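PDB 3UAQ: LbpB B-lobe from Moraxella bovis, which probably binds host lactoferrin at the bacterial cell surface as a lipoprotein, consistent with a part in iron acquisition. Local coordinates for residues A[61-65]-A[214-218]; A[130-136]-A[147-153]. The contacts are given in a common frame with arbitrary orientation. Residues are numbered along the deposited sequence.

Contact 1. Residues A[61-65]-A[214-218]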
loop_
_atom_site.group_PDB
_atom_site.type_symbol
_atom_site.label_atom_id
_atom_site.label_comp_id
_atom_site.label_asym_id
_atom_site.label_seq_id
_atom_site.Cartn_x
_atom_site.Cartn_y
_atom_site.Cartn_z
ATOM N N ILE A 61 -4.083 19.179 7.096
ATOM C CA ILE A 61 -5.304 18.564 7.592
ATOM C C ILE A 61 -6.523 19.072 6.811
ATOM O O ILE A 61 -6.522 20.203 6.334
ATOM C CB ILE A 61 -5.428 18.861 9.094
ATOM C CG1 ILE A 61 -4.231 19.715 9.538
ATOM C CG2 ILE A 61 -5.455 17.576 9.889
ATOM C CD1 ILE A 61 -4.216 20.104 11.017
ATOM N N PRO A 62 -7.574 18.243 6.687
ATOM C CA PRO A 62 -8.599 18.429 5.653
ATOM C C PRO A 62 -9.712 19.425 6.020
ATOM O O PRO A 62 -10.534 19.752 5.162
ATOM C CB PRO A 62 -9.174 17.017 5.501
ATOM C CG PRO A 62 -9.111 16.479 6.908
ATOM C CD PRO A 62 -7.921 17.135 7.591
ATOM N N LYS A 63 -9.757 19.878 7.268
ATOM C CA LYS A 63 -10.709 20.921 7.660
ATOM C C LYS A 63 -12.175 20.486 7.625
ATOM O O LYS A 63 -12.558 19.625 6.828
ATOM C CB LYS A 63 -10.541 22.151 6.772
ATOM C CG LYS A 63 -9.209 22.845 6.921
ATOM C CD LYS A 63 -8.732 23.336 5.577
ATOM C CE LYS A 63 -8.630 22.176 4.605
ATOM N NZ LYS A 63 -8.676 22.628 3.194
ATOM N N ARG A 64 -12.990 21.098 8.486
ATOM C CA ARG A 64 -14.426 20.826 8.503
ATOM C C ARG A 64 -15.277 22.051 8.862
ATOM O O ARG A 64 -14.756 23.059 9.341
ATOM C CB ARG A 64 -14.730 19.637 9.414
ATOM C CG ARG A 64 -14.468 18.289 8.747
ATOM C CD ARG A 64 -13.299 17.542 9.368
ATOM N NE ARG A 64 -13.733 16.333 10.066
ATOM C CZ ARG A 64 -13.905 16.246 11.382
ATOM N NH1 ARG A 64 -13.673 17.298 12.155
ATOM N NH2 ARG A 64 -14.307 15.105 11.929
ATOM N N ASN A 65 -16.581 21.951 8.613
ATOM C CA ASN A 65 -17.489 23.092 8.695
ATOM C C ASN A 65 -18.275 23.122 10.008
ATOM O O ASN A 65 -17.698 23.085 11.101
ATOM C CB ASN A 65 -18.472 23.053 7.515
ATOM C CG ASN A 65 -18.716 24.425 6.895
ATOM O OD1 ASN A 65 -17.859 25.302 6.954
ATOM N ND2 ASN A 65 -19.891 24.605 6.285
ATOM N N ASP A 214 -18.051 21.341 0.884
ATOM C CA ASP A 214 -18.947 22.147 1.713
ATOM C C ASP A 214 -18.983 21.698 3.186
ATOM O O ASP A 214 -19.265 22.496 4.086
ATOM C CB ASP A 214 -20.362 22.125 1.130
ATOM C CG ASP A 214 -20.770 20.744 0.648
ATOM O OD1 ASP A 214 -19.987 19.787 0.840
ATOM O OD2 ASP A 214 -21.874 20.609 0.077
ATOM N N GLU A 215 -18.708 20.422 3.427
ATOM C CA GLU A 215 -18.654 19.904 4.791
ATOM C C GLU A 215 -17.236 19.445 5.156
ATOM O O GLU A 215 -16.792 19.611 6.295
ATOM C CB GLU A 215 -19.658 18.764 4.971
ATOM C CG GLU A 215 -21.085 19.166 4.651
ATOM C CD GLU A 215 -22.049 17.995 4.706
ATOM O OE1 GLU A 215 -21.583 16.841 4.809
ATOM O OE2 GLU A 215 -23.274 18.229 4.642
ATOM N N VAL A 216 -16.539 18.852 4.190
ATOM C CA VAL A 216 -15.115 18.570 4.333
ATOM C C VAL A 216 -14.391 19.217 3.162
ATOM O O VAL A 216 -14.988 19.414 2.103
ATOM C CB VAL A 216 -14.826 17.062 4.326
ATOM C CG1 VAL A 216 -13.441 16.787 4.887
ATOM C CG2 VAL A 216 -15.872 16.317 5.138
ATOM N N GLY A 217 -13.120 19.558 3.344
ATOM C CA GLY A 217 -12.323 20.044 2.233
ATOM C C GLY A 217 -12.281 19.013 1.116
ATOM O O GLY A 217 -11.975 17.838 1.356
ATOM N N ALA A 218 -12.581 19.439 -0.108
ATOM C CA ALA A 218 -12.595 18.516 -1.242
ATOM C C ALA A 218 -11.200 17.952 -1.526
ATOM O O ALA A 218 -10.190 18.616 -1.279
ATOM C CB ALA A 218 -13.159 19.201 -2.482
#

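Contact 2. Residues A[130-136]-A[147-153]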
loop_
_atom_site.group_PDB
_atom_site.type_symbol
_atom_site.label_atom_id
_atom_site.label_comp_id
_atom_site.label_asym_id
_atom_site.label_seq_id
_atom_site.Cartn_x
_atom_site.Cartn_y
_atom_site.Cartn_z
ATOM N N LEU A 130 -14.345 9.244 5.576
ATOM C CA LEU A 130 -14.916 10.512 5.985
ATOM C C LEU A 130 -16.238 10.545 5.238
ATOM O O LEU A 130 -16.332 11.118 4.141
ATOM C CB LEU A 130 -14.033 11.676 5.532
ATOM C CG LEU A 130 -12.832 12.009 6.416
ATOM C CD1 LEU A 130 -11.644 12.528 5.604
ATOM C CD2 LEU A 130 -13.255 13.019 7.468
ATOM N N ARG A 131 -17.239 9.874 5.805
ATOM C CA ARG A 131 -18.542 9.733 5.161
ATOM C C ARG A 131 -19.500 10.788 5.689
ATOM O O ARG A 131 -20.039 10.644 6.789
ATOM C CB ARG A 131 -19.113 8.338 5.405
ATOM C CG ARG A 131 -18.524 7.251 4.516
ATOM C CD ARG A 131 -19.056 5.878 4.899
ATOM N NE ARG A 131 -18.692 5.533 6.271
ATOM C CZ ARG A 131 -17.473 5.151 6.642
ATOM N NH1 ARG A 131 -16.502 5.065 5.743
ATOM N NH2 ARG A 131 -17.222 4.857 7.910
ATOM N N PRO A 132 -19.705 11.859 4.903
ATOM C CA PRO A 132 -20.437 13.072 5.292
ATOM C C PRO A 132 -21.860 12.793 5.783
ATOM O O PRO A 132 -22.407 13.589 6.557
ATOM C CB PRO A 132 -20.449 13.897 3.999
ATOM C CG PRO A 132 -19.238 13.430 3.248
ATOM C CD PRO A 132 -19.188 11.956 3.527
ATOM N N ASP A 133 -22.445 11.682 5.341
ATOM C CA ASP A 133 -23.759 11.265 5.827
ATOM C C ASP A 133 -23.684 10.978 7.323
ATOM O O ASP A 133 -24.687 11.017 8.034
ATOM C CB ASP A 133 -24.241 10.018 5.077
ATOM C CG ASP A 133 -23.213 8.887 5.096
ATOM O OD1 ASP A 133 -22.033 9.142 4.768
ATOM O OD2 ASP A 133 -23.581 7.740 5.436
ATOM N N GLU A 134 -22.471 10.706 7.791
ATOM C CA GLU A 134 -22.228 10.347 9.176
ATOM C C GLU A 134 -21.588 11.523 9.906
ATOM O O GLU A 134 -20.424 11.855 9.680
ATOM C CB GLU A 134 -21.327 9.114 9.242
ATOM C CG GLU A 134 -21.592 8.216 10.442
ATOM C CD GLU A 134 -20.942 6.853 10.305
ATOM O OE1 GLU A 134 -20.666 6.426 9.161
ATOM O OE2 GLU A 134 -20.710 6.208 11.346
ATOM N N THR A 135 -22.366 12.144 10.786
ATOM C CA THR A 135 -21.962 13.365 11.480
ATOM C C THR A 135 -21.741 13.143 12.971
ATOM O O THR A 135 -22.134 12.117 13.528
ATOM C CB THR A 135 -23.034 14.470 11.335
ATOM O OG1 THR A 135 -24.276 13.891 10.912
ATOM C CG2 THR A 135 -22.602 15.516 10.323
ATOM N N ILE A 136 -21.121 14.128 13.610
ATOM C CA ILE A 136 -20.953 14.132 15.057
ATOM C C ILE A 136 -21.290 15.502 15.641
ATOM O O ILE A 136 -20.664 16.508 15.294
ATOM C CB ILE A 136 -19.525 13.737 15.469
ATOM C CG1 ILE A 136 -19.337 12.225 15.338
ATOM C CG2 ILE A 136 -19.252 14.170 16.897
ATOM C CD1 ILE A 136 -18.071 11.707 15.986
ATOM N N GLN A 147 -21.377 20.529 14.823
ATOM C CA GLN A 147 -21.730 19.367 14.025
ATOM C C GLN A 147 -20.694 19.180 12.921
ATOM O O GLN A 147 -20.725 19.868 11.895
ATOM C CB GLN A 147 -23.122 19.523 13.433
ATOM C CG GLN A 147 -23.596 18.306 12.666
ATOM C CD GLN A 147 -25.071 18.382 12.342
ATOM O OE1 GLN A 147 -25.799 19.200 12.910
ATOM N NE2 GLN A 147 -25.523 17.532 11.428
ATOM N N TYR A 148 -19.768 18.254 13.154
ATOM C CA TYR A 148 -18.669 18.016 12.233
ATOM C C TYR A 148 -18.769 16.641 11.592
ATOM O O TYR A 148 -19.111 15.664 12.247
ATOM C CB TYR A 148 -17.331 18.133 12.966
ATOM C CG TYR A 148 -16.924 19.554 13.300
ATOM C CD1 TYR A 148 -16.097 20.276 12.452
ATOM C CD2 TYR A 148 -17.362 20.170 14.464
ATOM C CE1 TYR A 148 -15.718 21.576 12.750
ATOM C CE2 TYR A 148 -16.985 21.471 14.773
ATOM C CZ TYR A 148 -16.164 22.168 13.910
ATOM O OH TYR A 148 -15.784 23.461 14.201
ATOM N N THR A 149 -18.467 16.568 10.304
ATOM C CA THR A 149 -18.389 15.281 9.630
ATOM C C THR A 149 -17.443 14.353 10.394
ATOM O O THR A 149 -16.298 14.709 10.660
ATOM C CB THR A 149 -17.919 15.453 8.174
ATOM O OG1 THR A 149 -19.043 15.808 7.354
ATOM C CG2 THR A 149 -17.293 14.166 7.653
ATOM N N LYS A 150 -17.925 13.170 10.761
ATOM C CA LYS A 150 -17.121 12.249 11.562
ATOM C C LYS A 150 -15.906 11.698 10.818
ATOM O O LYS A 150 -16.016 11.229 9.678
ATOM C CB LYS A 150 -17.967 11.089 12.086
ATOM C CG LYS A 150 -17.138 9.993 12.748
ATOM C CD LYS A 150 -18.009 8.836 13.202
ATOM C CE LYS A 150 -17.196 7.776 13.930
ATOM N NZ LYS A 150 -18.024 6.581 14.257
ATOM N N GLY A 151 -14.756 11.740 11.489
ATOM C CA GLY A 151 -13.509 11.259 10.924
ATOM C C GLY A 151 -12.497 12.381 10.742
ATOM O O GLY A 151 -12.820 13.557 10.920
ATOM N N ASP A 152 -11.268 12.022 10.381
ATOM C CA ASP A 152 -10.213 13.013 10.195
ATOM C C ASP A 152 -9.147 12.493 9.237
ATOM O O ASP A 152 -8.980 11.278 9.064
ATOM C CB ASP A 152 -9.595 13.402 11.546
ATOM C CG ASP A 152 -10.236 14.651 12.151
ATOM O OD1 ASP A 152 -10.336 15.674 11.436
ATOM O OD2 ASP A 152 -10.633 14.613 13.340
ATOM N N GLY A 153 -8.429 13.418 8.610
ATOM C CA GLY A 153 -7.406 13.031 7.660
ATOM C C GLY A 153 -6.247 14.001 7.539
ATOM O O GLY A 153 -6.214 15.053 8.176
#

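Contact 1. Residues A[61-65]-A[214-218]
Val216, Gly217 and Asn65 lose the most surface where these two loops meet. The two segments run in opposite directions and pair through a single backbone bridge, Arg64 with Val216, their CA atoms 4.8 Å apart. Gly217 holds one end: its N donates to Pro62 O at 3.2 Å, and Gly217 CA lies 3.4 Å from that Pro62 O in a CA-H...O contact. A beta carbon on Gly217 would point at the facing loop and come within 2.6 Å of Pro62 O, so the close approach depends on the missing side chain. Beside it, Val216 CG1 rests 3.5 Å from Lys63 O and 4.3 Å from Pro62 CB, while Thr149 of strand 146-159 also touches the valine. At the other end, Asn65 N makes a weak hydrogen bond to Glu215 O at 3.3 Å, and Arg64 CA approaches the same Glu215 O at 3.5 Å. The CA-to-CB bond of Asn65 points toward the facing loop, and its side chain touches Val80 and Val183. That of Glu215 points away; its carbonyl O meets the other loop. Mainly backbone atoms thus join the loops, with one apolar contact, Pro62 with Val216, asking little of side chains except room at Gly217.

Contact 2. Residues A[130-136]-A[147-153]
Lys150 is the residue most covered here, and its side chain is all-trans from chi1 to chi4. That full extension carries it out beside the Glu134 side chain until Lys150 NZ stands 4.0 Å from Glu134 OE2, a long salt bridge; Arg131, poorly ordered, adds another long one from its NE to Glu134 OE1 at 3.6 Å. The aliphatic root of the lysine is used too, with Lys150 CB 3.7 Å from CG1 of Ile136. Leu130, which follows a cis peptide bond, has chi2 between wells at 147°; its CD2 lies 3.4 Å from Gly151 C and 4.2 Å from Thr149 CG2. With chi1 at -83°, Thr149 also brings OG1 within 3.7 Å of Pro132 CA. Thr135 sits off-well at chi1 17°, its CG2 3.7 Å from Gln147 NE2. Tyr148 starts on the same face as Ile136, but its ring leads away to Arg64. The backbone supplies the frame: Ile136 and Tyr148 exchange two 2.9 Å bonds, Ile136 N to Tyr148 O and Tyr148 N to Ile136 O, and Lys150 N reaches Glu134 O at 3.0 Å. A type I turn from Arg131 to Glu134 leads into this antiparallel beta hairpin of the handle domain.

In the fold
From the N terminus, the chain leaves strand 57-60 and enters the loop 61-65, which is met by 214-218, 149 residues later, so contact 1 closes a long loop. Inside that loop the chain passes helix 95-105 and strand 121-128 before contact 2 closes a short hairpin between 130-136 and 147-153; the two loops nest and do not cross. Contact 1 joins the handle to a long connection between strands 170-184 and 236-243 of the barrel, whereas contact 2 stays within the handle. Their centres are 9 Å apart and they touch directly: Pro62 lies against Gly153, and Glu215 packs on Pro132 and Thr149, bringing the barrel's loop onto the hairpin.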